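Local coordinates for protein (R)-specific secondary-alkylsulfatase (Pseudomonas sp., PDB 4AXH) that hydrolyses (R)-secondary-alkyl sulfates with strict inversion of configuration, a zinc-dependent reaction that yields (S)-secondary alcohols and sulfate, at residues Pro36-Thr41 with Gly475-Ala480; Leu32-Ala37 with Ala504-Gly509; Ile40-Asn45 with Ala97-Asn102. One frame throughout, in Å; residues are numbered along the deposited sequence.

Contact 1 (Pro36-Thr41 with Gly475-Ala480); sequences PASAIT and GDYRWA
S38 and Y477 meet through their hydroxyls. Of the polar interactions, the central one is the hydrogen bond between S38 OG and Y477 OH, 2.6 Å long, in which either group could be the donor; S38 OG lies at the edge of the phenol ring, near its plane. The same OG also accepts a weak bond from T41 N at 3.3 Å, nearly straight at 172°. S38 is therefore the N-cap of helix 39-48, and one serine oxygen serves both the helix start and the tyrosine. T41 crosses Y477 at about a right angle, its OG1 3.7 Å from Y477 CE2; that hydroxyl is hydrogen-bonded to Q507 and Q511 of helix 495-511.

Y477 itself stands at the start of helix 477-490, in the alkyl sulfatase dimerisation region. A Schellman motif closes the preceding helix 461-474, with G475 as its C-prime residue at positive phi, and D476 then caps the next helix, its OD1 accepting from W479 N at 3.2 Å from above the carboxylate plane. R478 makes a cation-pi contact with F445 of the second subunit, and W479 meets Y454 of that subunit edge-to-face.

Nonpolar contact is slight: I40 CG2 approaches G475 CA at 4.4 Å.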
loop_
_atom_site.group_PDB
_atom_site.type_symbol
_atom_site.label_atom_id
_atom_site.label_comp_id
_atom_site.label_asym_id
_atom_site.label_seq_id
_atom_site.Cartn_x
_atom_site.Cartn_y
_atom_site.Cartn_z
ATOM N N PRO A 36 -30.260 -19.247 -16.371
ATOM C CA PRO A 36 -30.933 -18.976 -15.090
ATOM C C PRO A 36 -30.188 -19.612 -13.906
ATOM O O PRO A 36 -29.069 -20.138 -14.064
ATOM C CB PRO A 36 -32.330 -19.578 -15.306
ATOM C CG PRO A 36 -32.084 -20.754 -16.221
ATOM C CD PRO A 36 -30.894 -20.388 -17.080
ATOM N N ALA A 37 -30.813 -19.555 -12.715
ATOM C CA ALA A 37 -30.225 -20.115 -11.500
ATOM C C ALA A 37 -30.145 -21.637 -11.605
ATOM O O ALA A 37 -31.131 -22.310 -11.958
ATOM C CB ALA A 37 -31.047 -19.714 -10.285
ATOM N N SER A 38 -28.955 -22.185 -11.323
ATOM C CA SER A 38 -28.778 -23.624 -11.325
ATOM C C SER A 38 -29.452 -24.190 -10.058
ATOM O O SER A 38 -29.875 -23.420 -9.182
ATOM C CB SER A 38 -27.299 -23.986 -11.403
ATOM O OG SER A 38 -26.630 -23.869 -10.162
ATOM N N ALA A 39 -29.592 -25.527 -9.974
ATOM C CA ALA A 39 -30.233 -26.163 -8.827
ATOM C C ALA A 39 -29.502 -25.795 -7.527
ATOM O O ALA A 39 -30.144 -25.495 -6.510
ATOM C CB ALA A 39 -30.229 -27.668 -9.022
ATOM N N ILE A 40 -28.162 -25.776 -7.604
ATOM C CA ILE A 40 -27.225 -25.527 -6.520
ATOM C C ILE A 40 -27.282 -24.073 -6.041
ATOM O O ILE A 40 -27.399 -23.844 -4.833
ATOM C CB ILE A 40 -25.801 -25.988 -6.911
ATOM C CG1 ILE A 40 -25.810 -27.435 -7.478
ATOM C CG2 ILE A 40 -24.840 -25.875 -5.734
ATOM C CD1 ILE A 40 -26.080 -27.569 -9.123
ATOM N N THR A 41 -27.208 -23.105 -6.987
ATOM C CA THR A 41 -27.268 -21.663 -6.770
ATOM C C THR A 41 -28.570 -21.336 -6.071
ATOM O O THR A 41 -28.534 -20.685 -5.030
ATOM C CB THR A 41 -27.065 -20.907 -8.107
ATOM O OG1 THR A 41 -25.686 -20.954 -8.476
ATOM C CG2 THR A 41 -27.523 -19.453 -8.067
ATOM N N GLY A 475 -21.102 -27.723 -9.088
ATOM C CA GLY A 475 -21.468 -26.464 -8.455
ATOM C C GLY A 475 -20.264 -25.718 -7.911
ATOM O O GLY A 475 -20.420 -24.779 -7.130
ATOM N N ASP A 476 -19.058 -26.131 -8.319
ATOM C CA ASP A 476 -17.772 -25.542 -7.933
ATOM C C ASP A 476 -17.364 -24.545 -9.010
ATOM O O ASP A 476 -16.358 -24.722 -9.711
ATOM C CB ASP A 476 -16.714 -26.659 -7.754
ATOM C CG ASP A 476 -15.340 -26.250 -7.233
ATOM O OD1 ASP A 476 -15.159 -25.058 -6.874
ATOM O OD2 ASP A 476 -14.439 -27.122 -7.189
ATOM N N TYR A 477 -18.178 -23.473 -9.140
ATOM C CA TYR A 477 -18.003 -22.369 -10.103
ATOM C C TYR A 477 -16.713 -21.597 -9.879
ATOM O O TYR A 477 -16.175 -21.023 -10.817
ATOM C CB TYR A 477 -19.205 -21.420 -10.091
ATOM C CG TYR A 477 -20.527 -22.117 -10.303
ATOM C CD1 TYR A 477 -20.835 -22.709 -11.523
ATOM C CD2 TYR A 477 -21.444 -22.241 -9.268
ATOM C CE1 TYR A 477 -22.032 -23.392 -11.712
ATOM C CE2 TYR A 477 -22.657 -22.900 -9.452
ATOM C CZ TYR A 477 -22.952 -23.470 -10.681
ATOM O OH TYR A 477 -24.148 -24.107 -10.896
ATOM N N ARG A 478 -16.207 -21.613 -8.650
ATOM C CA ARG A 478 -14.973 -20.966 -8.258
ATOM C C ARG A 478 -13.798 -21.640 -8.953
ATOM O O ARG A 478 -12.940 -20.953 -9.518
ATOM C CB ARG A 478 -14.836 -21.014 -6.726
ATOM C CG ARG A 478 -14.178 -19.774 -6.175
ATOM C CD ARG A 478 -14.025 -19.888 -4.700
ATOM N NE ARG A 478 -12.716 -19.399 -4.270
ATOM C CZ ARG A 478 -12.335 -19.379 -3.005
ATOM N NH1 ARG A 478 -13.154 -19.812 -2.056
ATOM N NH2 ARG A 478 -11.133 -18.918 -2.674
ATOM N N TRP A 479 -13.777 -22.990 -8.947
ATOM C CA TRP A 479 -12.715 -23.736 -9.611
ATOM C C TRP A 479 -12.899 -23.673 -11.121
ATOM O O TRP A 479 -11.923 -23.467 -11.839
ATOM C CB TRP A 479 -12.595 -25.164 -9.078
ATOM C CG TRP A 479 -11.538 -25.984 -9.762
ATOM C CD1 TRP A 479 -11.736 -27.089 -10.541
ATOM C CD2 TRP A 479 -10.122 -25.726 -9.783
ATOM N NE1 TRP A 479 -10.530 -27.538 -11.040
ATOM C CE2 TRP A 479 -9.524 -26.735 -10.574
ATOM C CE3 TRP A 479 -9.298 -24.764 -9.180
ATOM C CZ2 TRP A 479 -8.148 -26.810 -10.774
ATOM C CZ3 TRP A 479 -7.935 -24.822 -9.403
ATOM C CH2 TRP A 479 -7.372 -25.833 -10.196
ATOM N N ALA A 480 -14.152 -23.757 -11.593
ATOM C CA ALA A 480 -14.479 -23.621 -13.004
ATOM C C ALA A 480 -13.855 -22.343 -13.619
ATOM O O ALA A 480 -13.180 -22.462 -14.637
ATOM C CB ALA A 480 -15.981 -23.608 -13.193
#

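Contact 2 (Leu32-Ala37 with Ala504-Gly509); sequences LDSKPA and AMEQLG
K35 and A37 of the irregular segment 32-37 pass alongside helix 495-511, their CA atoms nearest the CA atoms of E506 and Q507 at 7.9 and 7.0 Å respectively. From the helix, E506 reaches out with CG anti to the backbone N (chi1 -178°) and an extended chain beyond, which brings its carboxylate up to S34 and K35. E506 OE1 lies 3.0 Å from K35 N and 3.4 Å from K35 CB, and the two side chains cross at about a right angle. On the other oxygen, S34 OG stands 3.3 Å from E506 OE2; S34 OG also has a weak hydrogen bond with Y510 OH. The carboxylate's stronger partner is R529, a salt bridge that probably steadies its negative charge. The K35 ammonium bends away to D503, another salt bridge.

One residue on, Q507 curls back at chi2 (-57°) and gives its NE2 to P36 O, 2.9 Å away at an N-H...O angle of 156°. The acceptor lies close to the plane of the Q507 amide. Q507 thus holds the backbone at P36 while the E506 carboxylate lies against S34 and K35, fastening an irregular N-terminal segment to the helical alkyl sulfatase dimerisation region.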
loop_
_atom_site.group_PDB
_atom_site.type_symbol
_atom_site.label_atom_id
_atom_site.label_comp_id
_atom_site.label_asym_id
_atom_site.label_seq_id
_atom_site.Cartn_x
_atom_site.Cartn_y
_atom_site.Cartn_z
ATOM N N LEU A 32 -24.620 -18.482 -25.461
ATOM C CA LEU A 32 -24.204 -17.144 -25.025
ATOM C C LEU A 32 -25.283 -16.364 -24.256
ATOM O O LEU A 32 -25.039 -15.233 -23.836
ATOM C CB LEU A 32 -23.757 -16.362 -26.266
ATOM C CG LEU A 32 -22.266 -16.117 -26.425
ATOM C CD1 LEU A 32 -21.498 -17.403 -26.750
ATOM C CD2 LEU A 32 -22.033 -15.114 -27.522
ATOM N N ASP A 33 -26.470 -16.953 -24.086
ATOM C CA ASP A 33 -27.593 -16.306 -23.406
ATOM C C ASP A 33 -27.426 -16.351 -21.877
ATOM O O ASP A 33 -26.742 -17.235 -21.364
ATOM C CB ASP A 33 -28.932 -16.956 -23.834
ATOM C CG ASP A 33 -29.022 -17.355 -25.309
ATOM O OD1 ASP A 33 -28.407 -18.391 -25.687
ATOM O OD2 ASP A 33 -29.723 -16.645 -26.082
ATOM N N SER A 34 -28.053 -15.391 -21.154
ATOM C CA SER A 34 -28.013 -15.304 -19.687
ATOM C C SER A 34 -28.753 -16.496 -19.022
ATOM O O SER A 34 -29.980 -16.476 -18.844
ATOM C CB SER A 34 -28.564 -13.965 -19.204
ATOM O OG SER A 34 -28.519 -13.857 -17.788
ATOM N N LYS A 35 -27.975 -17.538 -18.671
ATOM C CA LYS A 35 -28.444 -18.785 -18.043
ATOM C C LYS A 35 -29.168 -18.512 -16.712
ATOM O O LYS A 35 -28.747 -17.607 -15.986
ATOM C CB LYS A 35 -27.272 -19.742 -17.811
ATOM C CG LYS A 35 -26.320 -19.851 -18.995
ATOM C CD LYS A 35 -26.741 -20.908 -20.026
ATOM C CE LYS A 35 -26.783 -20.402 -21.448
ATOM N NZ LYS A 35 -25.453 -19.920 -21.908
ATOM N N PRO A 36 -30.260 -19.247 -16.371
ATOM C CA PRO A 36 -30.933 -18.976 -15.090
ATOM C C PRO A 36 -30.188 -19.612 -13.906
ATOM O O PRO A 36 -29.069 -20.138 -14.064
ATOM C CB PRO A 36 -32.330 -19.578 -15.306
ATOM C CG PRO A 36 -32.084 -20.754 -16.221
ATOM C CD PRO A 36 -30.894 -20.388 -17.080
ATOM N N ALA A 37 -30.813 -19.555 -12.715
ATOM C CA ALA A 37 -30.225 -20.115 -11.500
ATOM C C ALA A 37 -30.145 -21.637 -11.605
ATOM O O ALA A 37 -31.131 -22.310 -11.958
ATOM C CB ALA A 37 -31.047 -19.714 -10.285
ATOM N N ALA A 504 -20.179 -19.780 -15.460
ATOM C CA ALA A 504 -19.693 -20.035 -14.107
ATOM C C ALA A 504 -19.568 -18.738 -13.304
ATOM O O ALA A 504 -19.969 -18.748 -12.139
ATOM C CB ALA A 504 -18.368 -20.764 -14.149
ATOM N N MET A 505 -19.042 -17.629 -13.927
ATOM C CA MET A 505 -18.916 -16.267 -13.348
ATOM C C MET A 505 -20.285 -15.733 -12.991
ATOM O O MET A 505 -20.465 -15.190 -11.912
ATOM C CB MET A 505 -18.312 -15.286 -14.356
ATOM C CG MET A 505 -16.821 -15.206 -14.306
ATOM S SD MET A 505 -16.286 -13.511 -14.602
ATOM C CE MET A 505 -14.551 -13.811 -14.939
ATOM N N GLU A 506 -21.248 -15.880 -13.922
ATOM C CA GLU A 506 -22.640 -15.470 -13.809
ATOM C C GLU A 506 -23.300 -16.091 -12.582
ATOM O O GLU A 506 -24.026 -15.387 -11.871
ATOM C CB GLU A 506 -23.367 -15.887 -15.088
ATOM C CG GLU A 506 -24.831 -15.508 -15.167
ATOM C CD GLU A 506 -25.384 -15.743 -16.552
ATOM O OE1 GLU A 506 -25.666 -16.916 -16.897
ATOM O OE2 GLU A 506 -25.424 -14.762 -17.327
ATOM N N GLN A 507 -23.046 -17.403 -12.331
ATOM C CA GLN A 507 -23.555 -18.168 -11.187
ATOM C C GLN A 507 -22.937 -17.628 -9.909
ATOM O O GLN A 507 -23.654 -17.502 -8.921
ATOM C CB GLN A 507 -23.282 -19.684 -11.334
ATOM C CG GLN A 507 -24.096 -20.419 -12.430
ATOM C CD GLN A 507 -25.597 -20.311 -12.308
ATOM O OE1 GLN A 507 -26.197 -20.678 -11.290
ATOM N NE2 GLN A 507 -26.249 -19.866 -13.388
ATOM N N LEU A 508 -21.631 -17.236 -9.944
ATOM C CA LEU A 508 -20.914 -16.602 -8.819
ATOM C C LEU A 508 -21.538 -15.229 -8.493
ATOM O O LEU A 508 -21.579 -14.835 -7.325
ATOM C CB LEU A 508 -19.417 -16.443 -9.082
ATOM C CG LEU A 508 -18.589 -17.741 -9.164
ATOM C CD1 LEU A 508 -17.178 -17.456 -9.689
ATOM C CD2 LEU A 508 -18.497 -18.447 -7.827
ATOM N N GLY A 509 -22.029 -14.543 -9.531
ATOM C CA GLY A 509 -22.706 -13.258 -9.439
ATOM C C GLY A 509 -24.076 -13.434 -8.831
ATOM O O GLY A 509 -24.487 -12.625 -7.998
#

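Contact 3 (Ile40-Asn45 with Ala97-Asn102); sequences ITAAKN and AADTVN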
loop_
_atom_site.group_PDB
_atom_site.type_symbol
_atom_site.label_atom_id
_atom_site.label_comp_id
_atom_site.label_asym_id
_atom_site.label_seq_id
_atom_site.Cartn_x
_atom_site.Cartn_y
_atom_site.Cartn_z
ATOM N N ILE A 40 -28.162 -25.776 -7.604
ATOM C CA ILE A 40 -27.225 -25.527 -6.520
ATOM C C ILE A 40 -27.282 -24.073 -6.041
ATOM O O ILE A 40 -27.399 -23.844 -4.833
ATOM C CB ILE A 40 -25.801 -25.988 -6.911
ATOM C CG1 ILE A 40 -25.810 -27.435 -7.478
ATOM C CG2 ILE A 40 -24.840 -25.875 -5.734
ATOM C CD1 ILE A 40 -26.080 -27.569 -9.123
ATOM N N THR A 41 -27.208 -23.105 -6.987
ATOM C CA THR A 41 -27.268 -21.663 -6.770
ATOM C C THR A 41 -28.570 -21.336 -6.071
ATOM O O THR A 41 -28.534 -20.685 -5.030
ATOM C CB THR A 41 -27.065 -20.907 -8.107
ATOM O OG1 THR A 41 -25.686 -20.954 -8.476
ATOM C CG2 THR A 41 -27.523 -19.453 -8.067
ATOM N N ALA A 42 -29.705 -21.808 -6.608
ATOM C CA ALA A 42 -31.018 -21.555 -6.026
ATOM C C ALA A 42 -31.135 -22.078 -4.569
ATOM O O ALA A 42 -31.700 -21.391 -3.717
ATOM C CB ALA A 42 -32.115 -22.140 -6.912
ATOM N N ALA A 43 -30.569 -23.270 -4.288
ATOM C CA ALA A 43 -30.535 -23.890 -2.961
ATOM C C ALA A 43 -29.662 -23.056 -2.011
ATOM O O ALA A 43 -30.090 -22.771 -0.897
ATOM C CB ALA A 43 -29.985 -25.300 -3.063
ATOM N N LYS A 44 -28.453 -22.661 -2.460
ATOM C CA LYS A 44 -27.496 -21.836 -1.716
ATOM C C LYS A 44 -28.110 -20.482 -1.290
ATOM O O LYS A 44 -27.881 -20.043 -0.163
ATOM C CB LYS A 44 -26.227 -21.610 -2.544
ATOM C CG LYS A 44 -24.980 -21.434 -1.682
ATOM C CD LYS A 44 -23.890 -20.579 -2.375
ATOM C CE LYS A 44 -22.663 -20.368 -1.503
ATOM N NZ LYS A 44 -21.672 -21.474 -1.659
ATOM N N ASN A 45 -28.922 -19.850 -2.168
ATOM C CA ASN A 45 -29.576 -18.582 -1.872
ATOM C C ASN A 45 -30.692 -18.756 -0.876
ATOM O O ASN A 45 -30.776 -17.975 0.072
ATOM C CB ASN A 45 -30.053 -17.872 -3.146
ATOM C CG ASN A 45 -28.947 -17.226 -3.955
ATOM O OD1 ASN A 45 -27.877 -16.881 -3.440
ATOM N ND2 ASN A 45 -29.189 -17.043 -5.248
ATOM N N ALA A 97 -36.550 -11.986 -2.784
ATOM C CA ALA A 97 -35.488 -12.320 -3.726
ATOM C C ALA A 97 -35.762 -13.412 -4.755
ATOM O O ALA A 97 -36.380 -14.448 -4.451
ATOM C CB ALA A 97 -34.177 -12.599 -2.988
ATOM N N ALA A 98 -35.238 -13.180 -5.975
ATOM C CA ALA A 98 -35.250 -14.129 -7.078
ATOM C C ALA A 98 -34.153 -15.168 -6.745
ATOM O O ALA A 98 -33.279 -14.899 -5.903
ATOM C CB ALA A 98 -34.910 -13.410 -8.369
ATOM N N ASP A 99 -34.204 -16.358 -7.388
ATOM C CA ASP A 99 -33.228 -17.445 -7.198
ATOM C C ASP A 99 -31.844 -17.021 -7.732
ATOM O O ASP A 99 -30.817 -17.563 -7.308
ATOM C CB ASP A 99 -33.720 -18.713 -7.930
ATOM C CG ASP A 99 -35.046 -19.266 -7.435
ATOM O OD1 ASP A 99 -36.058 -18.531 -7.500
ATOM O OD2 ASP A 99 -35.079 -20.449 -7.006
ATOM N N THR A 100 -31.846 -16.050 -8.679
ATOM C CA THR A 100 -30.680 -15.482 -9.362
ATOM C C THR A 100 -30.027 -14.290 -8.604
ATOM O O THR A 100 -29.105 -13.667 -9.130
ATOM C CB THR A 100 -31.038 -15.125 -10.797
ATOM O OG1 THR A 100 -32.008 -14.104 -10.767
ATOM C CG2 THR A 100 -31.556 -16.298 -11.585
ATOM N N VAL A 101 -30.503 -13.962 -7.386
ATOM C CA VAL A 101 -29.881 -12.932 -6.557
ATOM C C VAL A 101 -29.923 -13.252 -5.063
ATOM O O VAL A 101 -30.978 -13.561 -4.529
ATOM C CB VAL A 101 -30.083 -11.431 -6.945
ATOM C CG1 VAL A 101 -31.434 -11.167 -7.581
ATOM C CG2 VAL A 101 -29.757 -10.478 -5.813
ATOM N N ASN A 102 -28.720 -13.233 -4.422
ATOM C CA ASN A 102 -28.503 -13.457 -3.008
ATOM C C ASN A 102 -29.499 -12.628 -2.205
ATOM O O ASN A 102 -29.632 -11.432 -2.456
ATOM C CB ASN A 102 -27.098 -13.070 -2.654
ATOM C CG ASN A 102 -26.716 -13.431 -1.231
ATOM O OD1 ASN A 102 -27.335 -12.992 -0.245
ATOM N ND2 ASN A 102 -25.623 -14.157 -1.093
#
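N45 and D99 face each other with the asparagine amide directed at a backbone carbonyl. N45 has CG anti to its own carbonyl carbon (chi1 -75°), and its ND2 donates to D99 O over 2.7 Å. D99 O lies almost in the plane of the N45 amide, whereas the donor stands above the plane of the D99 carbonyl, 47° out of it, and the N-H...O angle is a bent 138°. The nitrogen also donates to Y510 O of helix 495-511, so the amide bridges two backbone carbonyls. The other end of the same group turns to N102: N45 OD1 is 3.5 Å from N102 CA.

One turn earlier on the helix, A42 offers its methyl group to the D99 side chain, with A42 CB 3.4 Å from D99 OD2 and 3.9 Å from D99 CB. T41 adds its CG2, 3.9 Å from D99 O.

The carbonyl that N45 grips sits within a type I beta turn from A98 to V101. Next comes N102, its ND2 hydrogen-bonded to Q511 O; it is the N-cap of helix 103-111, and its OD1 accepts from S104 N: a turn leading into a capped helix, docked against the side of helix 39-48.

Overall arrangement
From the N terminus, the chain first runs through 32-37, where contact 2 joins it to helix 495-511 and closes a loop of 466 intervening residues. Residues 36-41, entering helix 39-48, then meet the start of helix 477-490 in contact 1; the two contacts set out from overlapping stretches and end on consecutive helices. Contact 3, between helix 39-48 and the loop at 97-102, is a far shorter closure nested within the loop of contact 2. Q507 connects the sites, its OE1 2.9 Å from T41 OG1, while A37 packs on D99 and T100. Contacts 1 and 2 tie the N-terminal segment to two helices of the dimerisation region, and contact 3 ties helix 39-48 to the 97-102 loop.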